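Long-range contacts in single-stranded-DNA-specific exonuclease RecJ (Thermus thermophilus, PDB 2ZXP), which degrades single-stranded DNA exonucleolytically in the 5' to 3' direction, using divalent metal ions such as magnesium or manganese: residues 82-87 / 219-224; 78-83 / 134-139; 430-435 / 631-636; 531-536 / 643-648; 2-7 / 422-427. One frame throughout, in Å; residues are numbered along the deposited sequence.

Following the chain from the N terminus, interaction 5 opens first: residues 2-7 wait for 422-427 and close a loop of more than 400 residues. Interactions 2 and 1 are nested inside it and share Asp82 and Ala83; 78-83 meets 134-139, then 82-87 meets 219-224, and together they gather the aspartates round two manganese ions. Beyond that loop, interaction 3 (430-435 with 631-636) continues along the strand that interaction 5 uses, and it crosses interaction 4 (531-536 with 643-648) in chain order. These two, with centres 11 Å apart, tie the C-terminal helices to the mixed sheet holding strands 5-9 and 426-433.

Interaction 1: residues 82-87 / 219-224. With MN (manganese (II) ion), chain B; MN (manganese (II) ion), chain C.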
# COMPACT_ATOMS: atom_id res chain seq x y z
N ASP A 82 19.49 -7.31 -3.32
CA ASP A 82 18.65 -6.12 -3.14
C ASP A 82 18.64 -5.77 -1.65
O ASP A 82 19.25 -6.48 -0.85
CB ASP A 82 17.22 -6.32 -3.68
CG ASP A 82 16.50 -7.48 -3.04
OD1 ASP A 82 15.33 -7.71 -3.43
OD2 ASP A 82 17.08 -8.15 -2.14
N ALA A 83 17.97 -4.68 -1.29
CA ALA A 83 17.93 -4.20 0.09
C ALA A 83 17.61 -5.27 1.13
O ALA A 83 18.31 -5.37 2.14
CB ALA A 83 16.96 -3.03 0.21
N ASP A 84 16.56 -6.05 0.90
CA ASP A 84 16.18 -7.12 1.80
C ASP A 84 17.32 -8.17 1.97
O ASP A 84 17.64 -8.56 3.09
CB ASP A 84 14.90 -7.79 1.30
CG ASP A 84 14.27 -8.69 2.33
OD1 ASP A 84 14.16 -8.29 3.51
OD2 ASP A 84 13.88 -9.82 1.97
N GLY A 85 17.90 -8.63 0.85
CA GLY A 85 19.00 -9.57 0.90
C GLY A 85 20.22 -8.96 1.62
O GLY A 85 20.80 -9.62 2.50
N LEU A 86 20.59 -7.72 1.30
CA LEU A 86 21.73 -7.10 1.96
C LEU A 86 21.54 -6.80 3.45
O LEU A 86 22.45 -7.07 4.24
CB LEU A 86 22.15 -5.82 1.24
CG LEU A 86 22.54 -5.99 -0.23
CD1 LEU A 86 23.06 -4.70 -0.81
CD2 LEU A 86 23.58 -7.08 -0.34
N THR A 87 20.39 -6.24 3.86
CA THR A 87 20.18 -5.98 5.27
C THR A 87 20.11 -7.32 6.01
O THR A 87 20.61 -7.44 7.12
CB THR A 87 18.90 -5.13 5.51
OG1 THR A 87 17.77 -5.79 4.93
CG2 THR A 87 19.08 -3.72 4.93
N ILE A 219 10.52 -3.03 4.42
CA ILE A 219 9.90 -1.97 3.66
C ILE A 219 10.34 -2.07 2.20
O ILE A 219 9.53 -1.96 1.30
CB ILE A 219 10.27 -0.56 4.22
CG1 ILE A 219 9.62 -0.34 5.60
CG2 ILE A 219 9.82 0.51 3.23
CD1 ILE A 219 10.26 0.78 6.43
N ALA A 220 11.64 -2.26 1.97
CA ALA A 220 12.18 -2.37 0.62
C ALA A 220 11.50 -3.49 -0.20
O ALA A 220 11.38 -3.38 -1.41
CB ALA A 220 13.68 -2.63 0.68
N ASP A 221 11.08 -4.56 0.47
CA ASP A 221 10.43 -5.67 -0.22
C ASP A 221 8.92 -5.52 -0.38
O ASP A 221 8.26 -6.44 -0.84
CB ASP A 221 10.69 -7.00 0.49
CG ASP A 221 11.62 -7.86 -0.28
OD1 ASP A 221 11.67 -9.08 -0.05
OD2 ASP A 221 12.32 -7.30 -1.14
N VAL A 222 8.40 -4.36 0.02
CA VAL A 222 6.98 -4.05 -0.08
C VAL A 222 6.13 -5.13 0.56
O VAL A 222 5.11 -5.53 0.01
CB VAL A 222 6.57 -3.87 -1.58
CG1 VAL A 222 5.19 -3.19 -1.68
CG2 VAL A 222 7.62 -3.04 -2.33
N ALA A 223 6.55 -5.61 1.73
CA ALA A 223 5.79 -6.64 2.43
C ALA A 223 4.62 -5.97 3.15
O ALA A 223 4.66 -4.78 3.46
CB ALA A 223 6.68 -7.36 3.45
N PRO A 224 3.56 -6.74 3.42
CA PRO A 224 2.40 -6.18 4.09
C PRO A 224 2.76 -5.73 5.51
O PRO A 224 3.30 -6.52 6.29
CB PRO A 224 1.40 -7.34 4.09
CG PRO A 224 1.88 -8.23 2.95
CD PRO A 224 3.37 -8.17 3.13
MN MN B . 13.06 -10.57 -0.13
MN MN C . 15.80 -10.03 -2.50
O HOH W 1 14.73 -5.62 -1.32
O HOH W 2 13.49 -9.05 -2.10
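The two-manganese site of the DHH-family nuclease core is closed here, where the N-terminal end of helix 83-98 faces the C-terminal end of helix 211-220. Asp84 and Asp221 meet at the manganese of chain B: Asp84 OD2 binds it at 2.4 Å and Asp221 OD1 at 2.0 Å. The two side chains cross at about a right angle, their carboxylate planes 43° apart, and Asp84 OD2 comes within 3.1 Å of Asp221 OD1, where the shared cation probably offsets the repulsion. Asp84 CG lies anti to its own N (chi1 -167°), which carries OD2 to the metal while OD1 accepts from Ala188 N and Thr186 OG1. A water accepts from Asp84 N and donates to Asp221 OD2, at 2.9 Å from each, adding a second bridge beside the metal. Asp82 does double duty: both oxygens grip the manganese of chain C, and OD2 also takes the N-cap bond from Gly85 N, 3.1 Å long and nearly straight at 164°. Another water joins the two ions. Behind the carboxylates, the methyls of Ala83 and Ala220 press together, CB to CB 3.3 Å, which is tight. Val222 ends helix 211-220 in a Schellman motif just after the ligand Asp221. His160 and Asp136 complete the shell of the chain B ion, Asp80 and Asp136 that of the chain C ion, in a binuclear centre characteristic of DHH phosphoesterases.

Interaction 2: residues 78-83 / 134-139; sequences HGDYDA and TVDCGI. With MN (manganese (II) ion), chain C; MN (manganese (II) ion), chain B.
His78, Asp136 and Asp80 bury the largest areas where the loop after strand 74-78 runs beside the loop after strand 131-134. His78 and Thr134 form a parallel bridge at the end of the two strands. The imidazole, its CG anti to the backbone N (chi1 179°), presents its edge to Cys137: SG lies in the ring plane, 3.5 Å from His78 CD2. The methyl CG2 of Thr134 approaches the same CD2 obliquely at 4.1 Å, and Phe106, Phe132 and His125 meet the ring from elsewhere in the fold. Past the strands both loops turn their aspartates to the metals. Asp136 spans both ions, OD1 binding the manganese of chain C at 1.9 Å and OD2 that of chain B at 2.1 Å; OD2 also accepts from His161 NE2. Asp80 OD1 reaches the chain C ion at 2.2 Å. Its other oxygen, OD2, accepts from Tyr81 N from above the carboxylate plane and sits over one face of the Tyr81 ring. The carboxylates of Asp82 and Asp136 are nearly coplanar, 17° apart, with Asp82 OD2 3.3 Å from Asp136 OD1. The gathering of so many carboxylate oxygens around one ion is consistent with the metal charge offsetting their mutual repulsion, and the bridging Asp136 probably helps set the spacing of the pair.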
# COMPACT_ATOMS: atom_id res chain seq x y z
N HIS A 78 25.20 -16.28 2.43
CA HIS A 78 24.88 -16.06 1.02
C HIS A 78 23.53 -15.34 1.00
O HIS A 78 22.50 -15.96 1.24
CB HIS A 78 24.78 -17.42 0.33
CG HIS A 78 24.44 -17.37 -1.13
ND1 HIS A 78 25.39 -17.51 -2.12
CD2 HIS A 78 23.25 -17.24 -1.76
CE1 HIS A 78 24.80 -17.47 -3.30
NE2 HIS A 78 23.50 -17.31 -3.11
N GLY A 79 23.54 -14.04 0.73
CA GLY A 79 22.29 -13.30 0.71
C GLY A 79 21.96 -12.80 -0.68
O GLY A 79 22.73 -13.00 -1.60
N ASP A 80 20.80 -12.18 -0.84
CA ASP A 80 20.44 -11.65 -2.15
C ASP A 80 21.11 -10.28 -2.29
O ASP A 80 21.68 -9.78 -1.33
CB ASP A 80 18.93 -11.52 -2.29
CG ASP A 80 18.52 -11.18 -3.70
OD1 ASP A 80 17.34 -10.86 -3.93
OD2 ASP A 80 19.39 -11.23 -4.60
N TYR A 81 21.02 -9.67 -3.46
CA TYR A 81 21.68 -8.39 -3.65
C TYR A 81 20.79 -7.15 -3.53
O TYR A 81 21.31 -6.02 -3.63
CB TYR A 81 22.42 -8.39 -4.99
CG TYR A 81 21.62 -9.01 -6.12
CD1 TYR A 81 20.34 -8.56 -6.42
CD2 TYR A 81 22.12 -10.12 -6.83
CE1 TYR A 81 19.56 -9.19 -7.39
CE2 TYR A 81 21.35 -10.76 -7.80
CZ TYR A 81 20.07 -10.29 -8.07
OH TYR A 81 19.28 -10.95 -8.97
N ASP A 82 19.49 -7.31 -3.32
CA ASP A 82 18.65 -6.12 -3.14
C ASP A 82 18.64 -5.77 -1.65
O ASP A 82 19.25 -6.48 -0.85
CB ASP A 82 17.22 -6.32 -3.68
CG ASP A 82 16.50 -7.48 -3.04
OD1 ASP A 82 15.33 -7.71 -3.43
OD2 ASP A 82 17.08 -8.15 -2.14
N ALA A 83 17.97 -4.68 -1.29
CA ALA A 83 17.93 -4.20 0.09
C ALA A 83 17.61 -5.27 1.13
O ALA A 83 18.31 -5.37 2.14
CB ALA A 83 16.96 -3.03 0.21
N THR A 134 21.85 -19.17 3.40
CA THR A 134 21.31 -18.36 2.32
C THR A 134 20.29 -17.43 2.92
O THR A 134 19.49 -17.85 3.74
CB THR A 134 20.58 -19.20 1.26
OG1 THR A 134 19.49 -19.90 1.88
CG2 THR A 134 21.55 -20.18 0.61
N VAL A 135 20.32 -16.17 2.51
CA VAL A 135 19.38 -15.19 3.03
C VAL A 135 18.57 -14.64 1.86
O VAL A 135 19.11 -14.31 0.81
CB VAL A 135 20.13 -14.02 3.73
CG1 VAL A 135 19.15 -12.98 4.19
CG2 VAL A 135 20.90 -14.54 4.92
N ASP A 136 17.26 -14.57 2.06
CA ASP A 136 16.36 -14.06 1.04
C ASP A 136 16.47 -14.85 -0.27
O ASP A 136 16.21 -14.31 -1.34
CB ASP A 136 16.67 -12.58 0.78
CG ASP A 136 15.60 -11.89 -0.06
OD1 ASP A 136 15.98 -11.03 -0.87
OD2 ASP A 136 14.39 -12.16 0.11
N CYS A 137 16.86 -16.12 -0.18
CA CYS A 137 16.99 -16.95 -1.38
C CYS A 137 17.30 -18.41 -1.05
O CYS A 137 17.39 -18.79 0.12
CB CYS A 137 18.09 -16.40 -2.31
SG CYS A 137 19.83 -16.74 -1.84
N GLY A 138 17.45 -19.21 -2.11
CA GLY A 138 17.76 -20.62 -1.94
C GLY A 138 16.57 -21.55 -1.75
O GLY A 138 16.76 -22.74 -1.52
N ILE A 139 15.36 -21.02 -1.83
CA ILE A 139 14.19 -21.88 -1.66
C ILE A 139 14.06 -22.82 -2.87
O ILE A 139 13.65 -23.98 -2.72
CB ILE A 139 12.88 -21.05 -1.51
CG1 ILE A 139 11.73 -21.94 -1.03
CG2 ILE A 139 12.51 -20.40 -2.84
CD1 ILE A 139 11.98 -22.57 0.33
MN MN C . 15.80 -10.03 -2.50
MN MN B . 13.06 -10.57 -0.13
O HOH W 2 13.49 -9.05 -2.10

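Interaction 3: residues 430-435 / 631-636; sequences LLDLLP and HRRLLF
The Phe636 ring carries Leu433 CD1 over one face, nearly above its centre (3.6 Å to the centroid), a CH-pi contact. The guanidinium of Arg632 has Pro435 CA over one face, 4.0 Å above its plane, and Asp432 OD1 near its edge; the Arg633 guanidinium takes Asp432 OD2 at its edge. These groups join the end of strand 426-433, in the large mixed sheet, to helix 624-640 of the C-terminal region. Asp432 is the hub of a salt-bridge network, one oxygen for each arginine: OD1 lies 3.4 Å from Arg632 NH1, and OD2 lies 2.6 Å from Arg633 NH1. The latter is a weak hydrogen bond, bent to 122°, with the carboxylate and guanidinium planes 48° apart. OD2 also accepts weakly from Leu433 N, which helps fix the carboxylate. Asp432 CG stands anti to its backbone N (chi1 -176°), aiming the acid at the helix. Two neighbouring arginines would be expected to keep it ionised. Leu433 packs against the aliphatic part of Arg632: the two side chains lie alongside, running opposite ways, with Leu433 CD2 3.5 Å from Arg632 CG. Strand 462-466 supports the apolar side, where Leu463 touches both Leu433 and Phe636. The other branch contact is the tighter: Leu433 CD2 lies 3.4 Å from Phe636 CB.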
# COMPACT_ATOMS: atom_id res chain seq x y z
N LEU A 430 -12.06 5.44 -1.39
CA LEU A 430 -12.31 6.59 -0.54
C LEU A 430 -12.85 6.16 0.81
O LEU A 430 -13.84 5.41 0.90
CB LEU A 430 -13.30 7.58 -1.16
CG LEU A 430 -13.10 8.37 -2.46
CD1 LEU A 430 -11.67 8.91 -2.57
CD2 LEU A 430 -13.44 7.50 -3.64
N LEU A 431 -12.20 6.65 1.85
CA LEU A 431 -12.59 6.35 3.22
C LEU A 431 -13.95 6.97 3.53
O LEU A 431 -14.87 6.32 4.01
CB LEU A 431 -11.59 6.95 4.20
CG LEU A 431 -11.27 6.26 5.54
CD1 LEU A 431 -11.09 7.35 6.61
CD2 LEU A 431 -12.34 5.28 5.92
N ASP A 432 -14.06 8.25 3.20
CA ASP A 432 -15.27 8.98 3.53
C ASP A 432 -15.16 10.39 2.98
O ASP A 432 -14.14 10.79 2.44
CB ASP A 432 -15.36 9.04 5.06
CG ASP A 432 -16.63 9.69 5.57
OD1 ASP A 432 -16.65 10.14 6.74
OD2 ASP A 432 -17.61 9.74 4.80
N LEU A 433 -16.23 11.14 3.16
CA LEU A 433 -16.28 12.54 2.75
C LEU A 433 -15.33 13.28 3.71
O LEU A 433 -15.24 12.92 4.88
CB LEU A 433 -17.70 13.04 2.96
CG LEU A 433 -18.53 13.57 1.80
CD1 LEU A 433 -18.58 12.57 0.67
CD2 LEU A 433 -19.93 13.84 2.35
N LEU A 434 -14.62 14.30 3.25
CA LEU A 434 -13.74 15.03 4.15
C LEU A 434 -14.54 15.81 5.19
O LEU A 434 -15.55 16.43 4.87
CB LEU A 434 -12.89 16.02 3.38
CG LEU A 434 -11.91 16.79 4.26
CD1 LEU A 434 -10.80 15.85 4.70
CD2 LEU A 434 -11.33 17.97 3.50
N PRO A 435 -14.12 15.77 6.46
CA PRO A 435 -14.81 16.48 7.55
C PRO A 435 -14.78 17.99 7.35
O PRO A 435 -14.09 18.48 6.46
CB PRO A 435 -14.02 16.05 8.79
CG PRO A 435 -13.60 14.63 8.43
CD PRO A 435 -13.12 14.82 7.00
N HIS A 631 -24.95 12.44 8.99
CA HIS A 631 -25.71 13.52 8.35
C HIS A 631 -25.08 13.99 7.06
O HIS A 631 -25.72 14.03 6.01
CB HIS A 631 -25.85 14.71 9.30
CG HIS A 631 -26.81 14.47 10.42
ND1 HIS A 631 -27.07 15.41 11.40
CD2 HIS A 631 -27.52 13.37 10.76
CE1 HIS A 631 -27.90 14.89 12.28
NE2 HIS A 631 -28.19 13.66 11.92
N ARG A 632 -23.83 14.38 7.14
CA ARG A 632 -23.10 14.86 5.97
C ARG A 632 -23.15 13.80 4.85
O ARG A 632 -23.15 14.13 3.67
CB ARG A 632 -21.66 15.17 6.39
CG ARG A 632 -20.71 15.57 5.28
CD ARG A 632 -19.28 15.08 5.63
NE ARG A 632 -19.02 15.17 7.06
CZ ARG A 632 -18.23 14.33 7.74
NH1 ARG A 632 -17.62 13.35 7.12
NH2 ARG A 632 -18.10 14.47 9.05
N ARG A 633 -23.16 12.53 5.24
CA ARG A 633 -23.23 11.44 4.27
C ARG A 633 -24.59 11.45 3.56
O ARG A 633 -24.66 11.37 2.33
CB ARG A 633 -23.04 10.08 4.96
CG ARG A 633 -21.67 9.46 4.74
CD ARG A 633 -21.40 9.22 3.26
NE ARG A 633 -21.14 7.81 2.98
CZ ARG A 633 -20.08 7.12 3.40
NH1 ARG A 633 -19.13 7.68 4.14
NH2 ARG A 633 -19.97 5.86 3.05
N LEU A 634 -25.66 11.53 4.35
CA LEU A 634 -27.00 11.58 3.80
C LEU A 634 -27.15 12.74 2.83
O LEU A 634 -27.62 12.55 1.70
CB LEU A 634 -28.05 11.72 4.90
CG LEU A 634 -28.49 10.48 5.68
CD1 LEU A 634 -29.48 10.90 6.77
CD2 LEU A 634 -29.14 9.48 4.72
N LEU A 635 -26.73 13.93 3.27
CA LEU A 635 -26.84 15.11 2.41
C LEU A 635 -26.10 14.93 1.11
O LEU A 635 -26.60 15.26 0.04
CB LEU A 635 -26.29 16.36 3.09
CG LEU A 635 -27.28 17.07 4.01
CD1 LEU A 635 -28.53 17.54 3.26
CD2 LEU A 635 -27.66 16.09 5.04
N PHE A 636 -24.89 14.40 1.22
CA PHE A 636 -24.11 14.17 0.02
C PHE A 636 -24.77 13.14 -0.91
O PHE A 636 -24.81 13.33 -2.10
CB PHE A 636 -22.70 13.68 0.41
CG PHE A 636 -21.87 13.29 -0.77
CD1 PHE A 636 -21.24 14.27 -1.54
CD2 PHE A 636 -21.76 11.96 -1.15
CE1 PHE A 636 -20.51 13.92 -2.69
CE2 PHE A 636 -21.03 11.59 -2.29
CZ PHE A 636 -20.40 12.58 -3.06

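Interaction 4: residues 531-536 / 643-648; sequences EALEGG and PGLFSE
Gly536 rests on the first turn of helix 643-655, its CA 4.2 Å from Leu645 CA, and this glycine end is the close part of the contact. Gly536 CA makes a CA-H...O contact with Gly644 O at 3.4 Å. Having no side chain, Gly536 lets the loop backbone lie directly on the helix backbone. Leu645 covers the peptide that joins Gly535 to Gly536: CD2 is 3.8 Å from Gly536 N. With CG beside its own backbone N (chi1 -69°), the isobutyl group lies along the loop. Farther back the contact thins, and Leu533 CD1 only just reaches Leu645 CD1 at 4.5 Å. On the other flank Glu648 stretches along Gly536, OE1 3.9 Å from Gly536 CA, while its OE2 accepts from Leu12 N. At the far end of the loop, Glu531 and Ala532 lie at the exposed side. Ser647 OG is hydrogen-bonded to Phe540 N and Ala541 N, tying the helix to the start of strand 541-543. The loop leaves strand 517-528 and runs along strand 5-9, Glu534 bonding through its backbone to Trp7 and Val9, with Phe636 and Ala637 of helix 624-640 packing on Leu533 and Leu645.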
# COMPACT_ATOMS: atom_id res chain seq x y z
N GLU A 531 -18.45 12.02 -11.39
CA GLU A 531 -18.93 10.86 -12.12
C GLU A 531 -19.53 9.85 -11.16
O GLU A 531 -19.48 10.03 -9.95
CB GLU A 531 -17.79 10.19 -12.90
CG GLU A 531 -17.32 10.99 -14.11
CD GLU A 531 -16.17 10.34 -14.86
OE1 GLU A 531 -15.53 11.05 -15.67
OE2 GLU A 531 -15.92 9.13 -14.64
N ALA A 532 -20.09 8.79 -11.72
CA ALA A 532 -20.70 7.76 -10.91
C ALA A 532 -19.66 7.25 -9.92
O ALA A 532 -18.49 7.07 -10.28
CB ALA A 532 -21.21 6.63 -11.79
N LEU A 533 -20.11 7.03 -8.69
CA LEU A 533 -19.28 6.54 -7.61
C LEU A 533 -19.72 5.13 -7.26
O LEU A 533 -20.90 4.85 -7.25
CB LEU A 533 -19.44 7.42 -6.37
CG LEU A 533 -18.87 8.84 -6.29
CD1 LEU A 533 -19.51 9.57 -5.11
CD2 LEU A 533 -17.36 8.79 -6.12
N GLU A 534 -18.76 4.26 -6.99
CA GLU A 534 -19.07 2.90 -6.61
C GLU A 534 -19.24 2.90 -5.10
O GLU A 534 -18.55 3.65 -4.41
CB GLU A 534 -17.92 1.96 -6.99
CG GLU A 534 -17.78 1.66 -8.48
CD GLU A 534 -16.56 0.77 -8.77
OE1 GLU A 534 -15.43 1.30 -8.74
OE2 GLU A 534 -16.74 -0.45 -9.00
N GLY A 535 -20.15 2.09 -4.59
CA GLY A 535 -20.35 2.06 -3.15
C GLY A 535 -21.81 2.04 -2.72
O GLY A 535 -22.71 2.23 -3.53
N GLY A 536 -22.03 1.80 -1.43
CA GLY A 536 -23.37 1.75 -0.90
C GLY A 536 -23.92 0.34 -0.87
O GLY A 536 -23.25 -0.60 -1.27
N PRO A 643 -28.68 6.39 -4.90
CA PRO A 643 -29.52 5.43 -4.20
C PRO A 643 -28.79 4.48 -3.26
O PRO A 643 -29.33 4.10 -2.21
CB PRO A 643 -30.22 4.69 -5.34
CG PRO A 643 -30.23 5.74 -6.45
CD PRO A 643 -28.85 6.25 -6.36
N GLY A 644 -27.59 4.08 -3.66
CA GLY A 644 -26.80 3.16 -2.84
C GLY A 644 -26.22 3.77 -1.56
O GLY A 644 -26.37 3.19 -0.49
N LEU A 645 -25.59 4.94 -1.67
CA LEU A 645 -24.97 5.58 -0.50
C LEU A 645 -26.00 6.21 0.43
O LEU A 645 -25.82 6.26 1.66
CB LEU A 645 -23.93 6.60 -0.97
CG LEU A 645 -22.72 5.88 -1.59
CD1 LEU A 645 -21.98 6.81 -2.60
CD2 LEU A 645 -21.79 5.42 -0.45
N PHE A 646 -27.09 6.68 -0.16
CA PHE A 646 -28.21 7.25 0.58
C PHE A 646 -28.86 6.15 1.44
O PHE A 646 -29.05 6.32 2.65
CB PHE A 646 -29.25 7.80 -0.39
CG PHE A 646 -30.33 8.59 0.30
CD1 PHE A 646 -30.03 9.84 0.88
CD2 PHE A 646 -31.61 8.04 0.49
CE1 PHE A 646 -30.97 10.50 1.65
CE2 PHE A 646 -32.56 8.71 1.27
CZ PHE A 646 -32.23 9.94 1.84
N SER A 647 -29.17 5.00 0.83
CA SER A 647 -29.80 3.88 1.52
C SER A 647 -28.91 3.41 2.65
O SER A 647 -29.39 3.12 3.74
CB SER A 647 -30.06 2.71 0.57
OG SER A 647 -30.84 3.07 -0.58
N GLU A 648 -27.61 3.31 2.39
CA GLU A 648 -26.67 2.87 3.41
C GLU A 648 -26.61 3.91 4.54
O GLU A 648 -26.60 3.54 5.73
CB GLU A 648 -25.28 2.66 2.79
CG GLU A 648 -24.24 2.25 3.80
CD GLU A 648 -22.84 2.22 3.20
OE1 GLU A 648 -22.43 3.24 2.56
OE2 GLU A 648 -22.17 1.18 3.37

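Interaction 5: residues 2-7 / 422-427; sequences RDRVRW and PDPVRE
Backbone hydrogen bonds pair Val5 with Arg426 and Arg6 with Glu427 as parallel bridges between the N-terminal strand 5-9 and strand 426-433. Arg6 N donates to Arg426 O at 2.6 Å, and Arg426 N donates to Arg4 O at 2.9 Å, although the position of Arg4 O is less certain. A weaker CA-H...O contact, Val5 CA to Arg426 O at 3.1 Å, adds to the ladder. One side chain joins the polar set: Arg4 NH1 donates to Pro424 O at 3.1 Å, with the oxygen tilted 16° from the guanidinium plane. The bend at chi3 (-79°) turns the guanidinium to that carbonyl, and NH1 also bonds to Leu356 O. Charge is looser: Asp423 OD1 lies beyond salt-bridge range of Arg4, well out of its guanidinium plane, while OD2 pairs with Arg357. Apolar contacts lie on the guanidinium faces. On one side of the sheet Val5 CG2 sits over a face of Arg426, 3.5 Å from NH1, the two side chains lying side by side. On the Arg6 side, Val425 CG2, itself less surely placed, lies over a face of the Arg6 guanidinium. Glu427 reaches on to a salt bridge with Arg8. This parallel pairing, across more than 400 residues of chain, makes strand 5-9 the outermost strand of a mixed beta sheet, flanked beyond by the Glu534 backbone.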
# COMPACT_ATOMS: atom_id res chain seq x y z
N ARG A 2 -7.06 6.83 -17.88
CA ARG A 2 -7.95 7.79 -17.23
C ARG A 2 -9.42 7.37 -17.24
O ARG A 2 -10.17 7.66 -16.30
CB ARG A 2 -7.79 9.17 -17.88
CG ARG A 2 -7.62 9.16 -19.40
CD ARG A 2 -8.90 8.80 -20.14
NE ARG A 2 -8.72 7.67 -21.04
CZ ARG A 2 -7.79 7.60 -21.99
NH1 ARG A 2 -6.95 8.62 -22.18
NH2 ARG A 2 -7.70 6.52 -22.76
N ASP A 3 -9.83 6.70 -18.31
CA ASP A 3 -11.21 6.27 -18.45
C ASP A 3 -11.43 4.89 -17.82
O ASP A 3 -12.54 4.35 -17.84
CB ASP A 3 -11.58 6.24 -19.94
CG ASP A 3 -13.07 6.19 -20.17
OD1 ASP A 3 -13.49 6.39 -21.33
OD2 ASP A 3 -13.82 5.95 -19.20
N ARG A 4 -10.36 4.32 -17.26
CA ARG A 4 -10.42 3.02 -16.60
C ARG A 4 -10.06 3.12 -15.11
O ARG A 4 -9.53 2.18 -14.52
CB ARG A 4 -9.51 2.01 -17.32
CG ARG A 4 -10.02 1.60 -18.71
CD ARG A 4 -9.05 0.66 -19.44
NE ARG A 4 -7.95 1.41 -20.04
CZ ARG A 4 -6.66 1.12 -19.84
NH1 ARG A 4 -6.32 0.11 -19.04
NH2 ARG A 4 -5.72 1.86 -20.44
N VAL A 5 -10.36 4.28 -14.51
CA VAL A 5 -10.12 4.50 -13.09
C VAL A 5 -11.47 4.54 -12.38
O VAL A 5 -12.29 5.41 -12.66
CB VAL A 5 -9.39 5.84 -12.84
CG1 VAL A 5 -9.29 6.09 -11.34
CG2 VAL A 5 -8.00 5.82 -13.48
N ARG A 6 -11.70 3.62 -11.47
CA ARG A 6 -12.98 3.57 -10.76
C ARG A 6 -12.91 4.03 -9.29
O ARG A 6 -12.19 3.43 -8.49
CB ARG A 6 -13.53 2.13 -10.83
CG ARG A 6 -14.81 1.95 -11.65
CD ARG A 6 -14.66 2.45 -13.09
NE ARG A 6 -14.31 1.38 -14.02
CZ ARG A 6 -14.09 1.56 -15.33
NH1 ARG A 6 -14.19 2.78 -15.86
NH2 ARG A 6 -13.80 0.53 -16.11
N TRP A 7 -13.64 5.09 -8.95
CA TRP A 7 -13.68 5.60 -7.56
C TRP A 7 -14.78 4.90 -6.76
O TRP A 7 -15.93 4.85 -7.19
CB TRP A 7 -14.01 7.09 -7.53
CG TRP A 7 -12.93 8.00 -7.99
CD1 TRP A 7 -11.95 7.72 -8.88
CD2 TRP A 7 -12.81 9.39 -7.68
NE1 TRP A 7 -11.22 8.86 -9.17
CE2 TRP A 7 -11.73 9.90 -8.45
CE3 TRP A 7 -13.51 10.27 -6.85
CZ2 TRP A 7 -11.34 11.24 -8.40
CZ3 TRP A 7 -13.13 11.60 -6.80
CH2 TRP A 7 -12.06 12.07 -7.57
N PRO A 422 -10.22 -8.89 -19.95
CA PRO A 422 -10.86 -7.58 -20.02
C PRO A 422 -9.78 -6.57 -19.63
O PRO A 422 -8.83 -6.93 -18.94
CB PRO A 422 -11.96 -7.67 -18.97
CG PRO A 422 -11.35 -8.64 -17.94
CD PRO A 422 -10.76 -9.69 -18.84
N ASP A 423 -9.92 -5.33 -20.08
CA ASP A 423 -8.94 -4.31 -19.76
C ASP A 423 -8.72 -4.13 -18.25
O ASP A 423 -9.65 -4.29 -17.46
CB ASP A 423 -9.37 -2.98 -20.35
CG ASP A 423 -9.30 -2.97 -21.86
OD1 ASP A 423 -9.83 -2.00 -22.46
OD2 ASP A 423 -8.71 -3.92 -22.44
N PRO A 424 -7.47 -3.83 -17.85
CA PRO A 424 -7.15 -3.62 -16.43
C PRO A 424 -7.83 -2.32 -16.00
O PRO A 424 -7.89 -1.35 -16.77
CB PRO A 424 -5.63 -3.49 -16.42
CG PRO A 424 -5.20 -4.31 -17.62
CD PRO A 424 -6.24 -3.92 -18.65
N VAL A 425 -8.33 -2.29 -14.77
CA VAL A 425 -9.00 -1.11 -14.25
C VAL A 425 -8.43 -0.75 -12.88
O VAL A 425 -8.22 -1.61 -12.04
CB VAL A 425 -10.53 -1.37 -14.16
CG1 VAL A 425 -10.84 -2.33 -13.01
CG2 VAL A 425 -11.26 -0.06 -14.02
N ARG A 426 -8.14 0.52 -12.66
CA ARG A 426 -7.58 0.96 -11.39
C ARG A 426 -8.65 1.56 -10.51
O ARG A 426 -9.45 2.38 -10.96
CB ARG A 426 -6.47 2.00 -11.63
CG ARG A 426 -5.89 2.62 -10.38
CD ARG A 426 -4.58 3.35 -10.68
NE ARG A 426 -4.73 4.59 -11.43
CZ ARG A 426 -5.11 5.76 -10.90
NH1 ARG A 426 -5.21 6.85 -11.66
NH2 ARG A 426 -5.37 5.84 -9.59
N GLU A 427 -8.69 1.12 -9.26
CA GLU A 427 -9.66 1.64 -8.31
C GLU A 427 -9.03 2.67 -7.37
O GLU A 427 -7.84 2.60 -7.06
CB GLU A 427 -10.24 0.51 -7.47
CG GLU A 427 -11.48 0.95 -6.70
CD GLU A 427 -12.04 -0.16 -5.82
OE1 GLU A 427 -11.55 -0.31 -4.66
OE2 GLU A 427 -12.95 -0.88 -6.31